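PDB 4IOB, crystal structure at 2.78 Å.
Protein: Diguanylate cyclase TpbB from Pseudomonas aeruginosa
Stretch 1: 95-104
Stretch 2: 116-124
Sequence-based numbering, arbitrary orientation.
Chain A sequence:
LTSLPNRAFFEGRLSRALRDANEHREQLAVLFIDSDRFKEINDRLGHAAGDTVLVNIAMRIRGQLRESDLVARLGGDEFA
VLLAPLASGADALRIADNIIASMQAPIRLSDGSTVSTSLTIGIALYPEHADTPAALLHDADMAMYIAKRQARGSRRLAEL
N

Stretch 1 95-104: IADNIIASMQ
Stretch 2, residues 116-124: STSLTIGIA

The helix, which begins earlier in the chain, runs through I95 to A101; phi is -55° to -66° and psi -39° to -45° from I95 to I99, and psi then rises to -28° at I100 and -23° at A101. I99 N to I95 O at 2.9 Å and I100 N to A96 O at 3.0 Å are hydrogen bonds. Residues 119-124 form an extended strand, phi -99° to -121° and psi 118° to 137°. The two axes run nearly antiparallel, at 165°, and approach to 8.6 Å. CA-CA distances set the register: A96 to I121 7.1 Å, I100 to L119 5.6 Å, M103 to S118 6.0 Å.

No hydrogen bond crosses the interface; its 450 Å² of buried surface is largely apolar. Aliphatic groups of A96, I99, I100, L119, I121 and I123, with the M103 side chain, pack by van der Waals contact and exclude water, needing no polar partner. L119 (m, t) is covered most: its CA-to-CB bond points toward the helix, and CD1 lies 3.6 Å from I99 CG2 and a tight 3.2 Å from M103 CG. M103, folded m, m, m, follows closely, its CE reaching T117 OG1 (T117 chi1 p) at 3.1 Å, a close contact without a hydrogen bond.

Strand alternation brings I121 (m, t) to the same face, while T120 points away. I121 CD1 sits among A96 CB (4.0 Å), I99 CG2 (4.0 Å) and I100 CG1 (3.7 Å); both helix isoleucines are m, t. I123 CD1 extends the patch, 3.7 Å from A96 CB.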

ATOM      1  N   ILE A  95      -4.284   0.957 -10.362  1.00 38.67           N
ATOM      2  CA  ILE A  95      -3.034   1.381  -9.740  1.00 38.47           C
ATOM      3  C   ILE A  95      -2.410   0.244  -8.938  1.00 39.36           C
ATOM      4  O   ILE A  95      -1.192   0.063  -8.945  1.00 39.45           O
ATOM      5  CB  ILE A  95      -3.246   2.599  -8.823  1.00 37.60           C
ATOM      6  CG1 ILE A  95      -3.738   3.798  -9.637  1.00 37.97           C
ATOM      7  CG2 ILE A  95      -1.959   2.944  -8.088  1.00 37.09           C
ATOM      8  CD1 ILE A  95      -3.954   5.048  -8.814  1.00 38.62           C
ATOM      9  N   ALA A  96      -3.253  -0.522  -8.251  1.00 39.18           N
ATOM     10  CA  ALA A  96      -2.790  -1.669  -7.480  1.00 39.92           C
ATOM     11  C   ALA A  96      -2.158  -2.712  -8.395  1.00 40.74           C
ATOM     12  O   ALA A  96      -1.097  -3.258  -8.090  1.00 41.11           O
ATOM     13  CB  ALA A  96      -3.938  -2.278  -6.692  1.00 40.67           C
ATOM     14  N   ASP A  97      -2.817  -2.987  -9.518  1.00 40.51           N
ATOM     15  CA  ASP A  97      -2.282  -3.913 -10.507  1.00 39.79           C
ATOM     16  C   ASP A  97      -0.884  -3.481 -10.931  1.00 39.41           C
ATOM     17  O   ASP A  97       0.022  -4.304 -11.053  1.00 39.28           O
ATOM     18  CB  ASP A  97      -3.198  -3.981 -11.731  1.00 40.06           C
ATOM     19  CG  ASP A  97      -4.545  -4.600 -11.421  1.00 40.87           C
ATOM     20  OD1 ASP A  97      -4.724  -5.108 -10.293  1.00 41.01           O
ATOM     21  OD2 ASP A  97      -5.426  -4.581 -12.306  1.00 40.93           O
ATOM     22  N   ASN A  98      -0.720  -2.181 -11.154  1.00 39.15           N
ATOM     23  CA  ASN A  98       0.562  -1.627 -11.570  1.00 37.89           C
ATOM     24  C   ASN A  98       1.630  -1.765 -10.490  1.00 36.62           C
ATOM     25  O   ASN A  98       2.787  -2.066 -10.783  1.00 36.39           O
ATOM     26  CB  ASN A  98       0.404  -0.159 -11.970  1.00 38.52           C
ATOM     27  CG  ASN A  98      -0.586   0.033 -13.103  1.00 38.89           C
ATOM     28  OD1 ASN A  98      -1.044  -0.933 -13.714  1.00 39.67           O
ATOM     29  ND2 ASN A  98      -0.922   1.286 -13.389  1.00 39.29           N
ATOM     30  N   ILE A  99       1.235  -1.540  -9.241  1.00 34.92           N
ATOM     31  CA  ILE A  99       2.154  -1.655  -8.116  1.00 33.72           C
ATOM     32  C   ILE A  99       2.666  -3.084  -7.972  1.00 35.43           C
ATOM     33  O   ILE A  99       3.854  -3.308  -7.739  1.00 36.55           O
ATOM     34  CB  ILE A  99       1.490  -1.219  -6.797  1.00 32.27           C
ATOM     35  CG1 ILE A  99       1.134   0.267  -6.844  1.00 31.37           C
ATOM     36  CG2 ILE A  99       2.408  -1.510  -5.619  1.00 32.99           C
ATOM     37  CD1 ILE A  99       0.527   0.791  -5.561  1.00 30.10           C
ATOM     38  N   ILE A 100       1.763  -4.049  -8.113  1.00 34.81           N
ATOM     39  CA  ILE A 100       2.123  -5.457  -8.002  1.00 34.25           C
ATOM     40  C   ILE A 100       2.951  -5.913  -9.199  1.00 35.15           C
ATOM     41  O   ILE A 100       3.758  -6.836  -9.091  1.00 36.39           O
ATOM     42  CB  ILE A 100       0.874  -6.350  -7.882  1.00 33.85           C
ATOM     43  CG1 ILE A 100       0.113  -6.030  -6.593  1.00 33.31           C
ATOM     44  CG2 ILE A 100       1.263  -7.820  -7.921  1.00 33.51           C
ATOM     45  CD1 ILE A 100      -1.144  -6.852  -6.407  1.00 33.94           C
ATOM     46  N   ALA A 101       2.749  -5.257 -10.336  1.00 35.33           N
ATOM     47  CA  ALA A 101       3.461  -5.605 -11.559  1.00 36.79           C
ATOM     48  C   ALA A 101       4.885  -5.055 -11.559  1.00 39.48           C
ATOM     49  O   ALA A 101       5.755  -5.562 -12.265  1.00 41.28           O
ATOM     50  CB  ALA A 101       2.699  -5.107 -12.778  1.00 35.48           C
ATOM     51  N   SER A 102       5.115  -4.015 -10.763  1.00 41.83           N
ATOM     52  CA  SER A 102       6.438  -3.407 -10.670  1.00 44.49           C
ATOM     53  C   SER A 102       7.360  -4.236  -9.781  1.00 48.35           C
ATOM     54  O   SER A 102       8.582  -4.092  -9.832  1.00 50.18           O
ATOM     55  CB  SER A 102       6.339  -1.979 -10.132  1.00 43.70           C
ATOM     56  OG  SER A 102       5.900  -1.970  -8.785  1.00 44.26           O
ATOM     57  N   MET A 103       6.767  -5.104  -8.967  1.00 51.32           N
ATOM     58  CA  MET A 103       7.531  -5.957  -8.066  1.00 53.89           C
ATOM     59  C   MET A 103       7.965  -7.246  -8.753  1.00 56.95           C
ATOM     60  O   MET A 103       8.767  -8.010  -8.215  1.00 58.36           O
ATOM     61  CB  MET A 103       6.714  -6.284  -6.815  1.00 52.66           C
ATOM     62  CG  MET A 103       6.527  -5.106  -5.876  1.00 51.04           C
ATOM     63  SD  MET A 103       8.103  -4.401  -5.362  1.00 51.80           S
ATOM     64  CE  MET A 103       8.881  -5.823  -4.603  1.00 50.99           C
ATOM     65  N   GLN A 104       7.429  -7.482  -9.947  1.00 60.34           N
ATOM     66  CA  GLN A 104       7.737  -8.694 -10.694  1.00 62.60           C
ATOM     67  C   GLN A 104       9.214  -8.747 -11.073  1.00 61.32           C
ATOM     68  O   GLN A 104       9.764  -9.822 -11.316  1.00 62.33           O
ATOM     69  CB  GLN A 104       6.857  -8.787 -11.942  1.00 65.31           C
ATOM     70  CG  GLN A 104       6.770 -10.182 -12.538  1.00 70.55           C
ATOM     71  CD  GLN A 104       5.632 -10.319 -13.529  1.00 73.97           C
ATOM     72  OE1 GLN A 104       4.917  -9.225 -13.764  1.00 78.96           O
ATOM     73  NE2 GLN A 104       5.397 -11.396 -14.076  1.00 75.01           N
ATOM     74  N   SER A 116      13.509 -11.706  -5.059  1.00 49.17           N
ATOM     75  CA  SER A 116      12.197 -11.539  -5.668  1.00 52.35           C
ATOM     76  C   SER A 116      11.098 -11.618  -4.617  1.00 53.15           C
ATOM     77  O   SER A 116      10.997 -12.601  -3.883  1.00 53.22           O
ATOM     78  CB  SER A 116      11.970 -12.594  -6.753  1.00 51.72           C
ATOM     79  OG  SER A 116      12.910 -12.454  -7.803  1.00 53.80           O
ATOM     80  N   THR A 117      10.276 -10.577  -4.547  1.00 53.57           N
ATOM     81  CA  THR A 117       9.191 -10.525  -3.574  1.00 55.20           C
ATOM     82  C   THR A 117       7.885 -10.082  -4.222  1.00 54.17           C
ATOM     83  O   THR A 117       7.877  -9.560  -5.336  1.00 53.66           O
ATOM     84  CB  THR A 117       9.523  -9.576  -2.408  1.00 57.11           C
ATOM     85  OG1 THR A 117       9.786  -8.263  -2.917  1.00 59.18           O
ATOM     86  CG2 THR A 117      10.741 -10.072  -1.646  1.00 56.38           C
ATOM     87  N   SER A 118       6.782 -10.294  -3.514  1.00 52.77           N
ATOM     88  CA  SER A 118       5.469  -9.900  -4.005  1.00 50.02           C
ATOM     89  C   SER A 118       4.825  -8.899  -3.056  1.00 47.95           C
ATOM     90  O   SER A 118       5.209  -8.799  -1.890  1.00 47.42           O
ATOM     91  CB  SER A 118       4.568 -11.125  -4.166  1.00 50.99           C
ATOM     92  OG  SER A 118       5.139 -12.064  -5.060  1.00 54.51           O
ATOM     93  N   LEU A 119       3.847  -8.155  -3.561  1.00 45.03           N
ATOM     94  CA  LEU A 119       3.128  -7.188  -2.744  1.00 43.59           C
ATOM     95  C   LEU A 119       1.662  -7.575  -2.585  1.00 43.69           C
ATOM     96  O   LEU A 119       0.950  -7.771  -3.570  1.00 45.08           O
ATOM     97  CB  LEU A 119       3.240  -5.783  -3.341  1.00 41.88           C
ATOM     98  CG  LEU A 119       4.595  -5.087  -3.197  1.00 41.76           C
ATOM     99  CD1 LEU A 119       4.560  -3.709  -3.837  1.00 41.91           C
ATOM    100  CD2 LEU A 119       4.993  -4.990  -1.732  1.00 41.58           C
ATOM    101  N   THR A 120       1.221  -7.690  -1.338  1.00 39.80           N
ATOM    102  CA  THR A 120      -0.178  -7.960  -1.044  1.00 36.68           C
ATOM    103  C   THR A 120      -0.879  -6.657  -0.684  1.00 35.84           C
ATOM    104  O   THR A 120      -0.460  -5.953   0.234  1.00 36.72           O
ATOM    105  CB  THR A 120      -0.330  -8.960   0.115  1.00 36.52           C
ATOM    106  OG1 THR A 120       0.325 -10.189  -0.224  1.00 37.22           O
ATOM    107  CG2 THR A 120      -1.799  -9.235   0.394  1.00 36.51           C
ATOM    108  N   ILE A 121      -1.945  -6.338  -1.411  1.00 34.11           N
ATOM    109  CA  ILE A 121      -2.628  -5.063  -1.230  1.00 32.21           C
ATOM    110  C   ILE A 121      -4.097  -5.226  -0.853  1.00 32.17           C
ATOM    111  O   ILE A 121      -4.818  -6.028  -1.446  1.00 32.83           O
ATOM    112  CB  ILE A 121      -2.533  -4.194  -2.499  1.00 31.42           C
ATOM    113  CG1 ILE A 121      -1.079  -4.077  -2.959  1.00 30.42           C
ATOM    114  CG2 ILE A 121      -3.132  -2.818  -2.250  1.00 31.84           C
ATOM    115  CD1 ILE A 121      -0.907  -3.306  -4.248  1.00 30.61           C
ATOM    116  N   GLY A 122      -4.529  -4.455   0.140  1.00 33.00           N
ATOM    117  CA  GLY A 122      -5.930  -4.424   0.547  1.00 33.66           C
ATOM    118  C   GLY A 122      -6.529  -3.060   0.263  1.00 33.56           C
ATOM    119  O   GLY A 122      -6.088  -2.052   0.815  1.00 35.12           O
ATOM    120  N   ILE A 123      -7.538  -3.028  -0.601  1.00 32.91           N
ATOM    121  CA  ILE A 123      -8.097  -1.765  -1.073  1.00 33.26           C
ATOM    122  C   ILE A 123      -9.429  -1.418  -0.415  1.00 34.17           C
ATOM    123  O   ILE A 123     -10.402  -2.165  -0.523  1.00 34.19           O
ATOM    124  CB  ILE A 123      -8.280  -1.782  -2.601  1.00 32.40           C
ATOM    125  CG1 ILE A 123      -6.995  -2.254  -3.284  1.00 31.33           C
ATOM    126  CG2 ILE A 123      -8.698  -0.407  -3.103  1.00 33.03           C
ATOM    127  CD1 ILE A 123      -7.129  -2.437  -4.780  1.00 32.25           C
ATOM    128  N   ALA A 124      -9.463  -0.274   0.263  1.00 35.44           N
ATOM    129  CA  ALA A 124     -10.689   0.232   0.871  1.00 36.78           C
ATOM    130  C   ALA A 124     -11.144   1.492   0.144  1.00 37.83           C
ATOM    131  O   ALA A 124     -10.331   2.357  -0.180  1.00 39.46           O
ATOM    132  CB  ALA A 124     -10.473   0.516   2.347  1.00 37.11           C
TER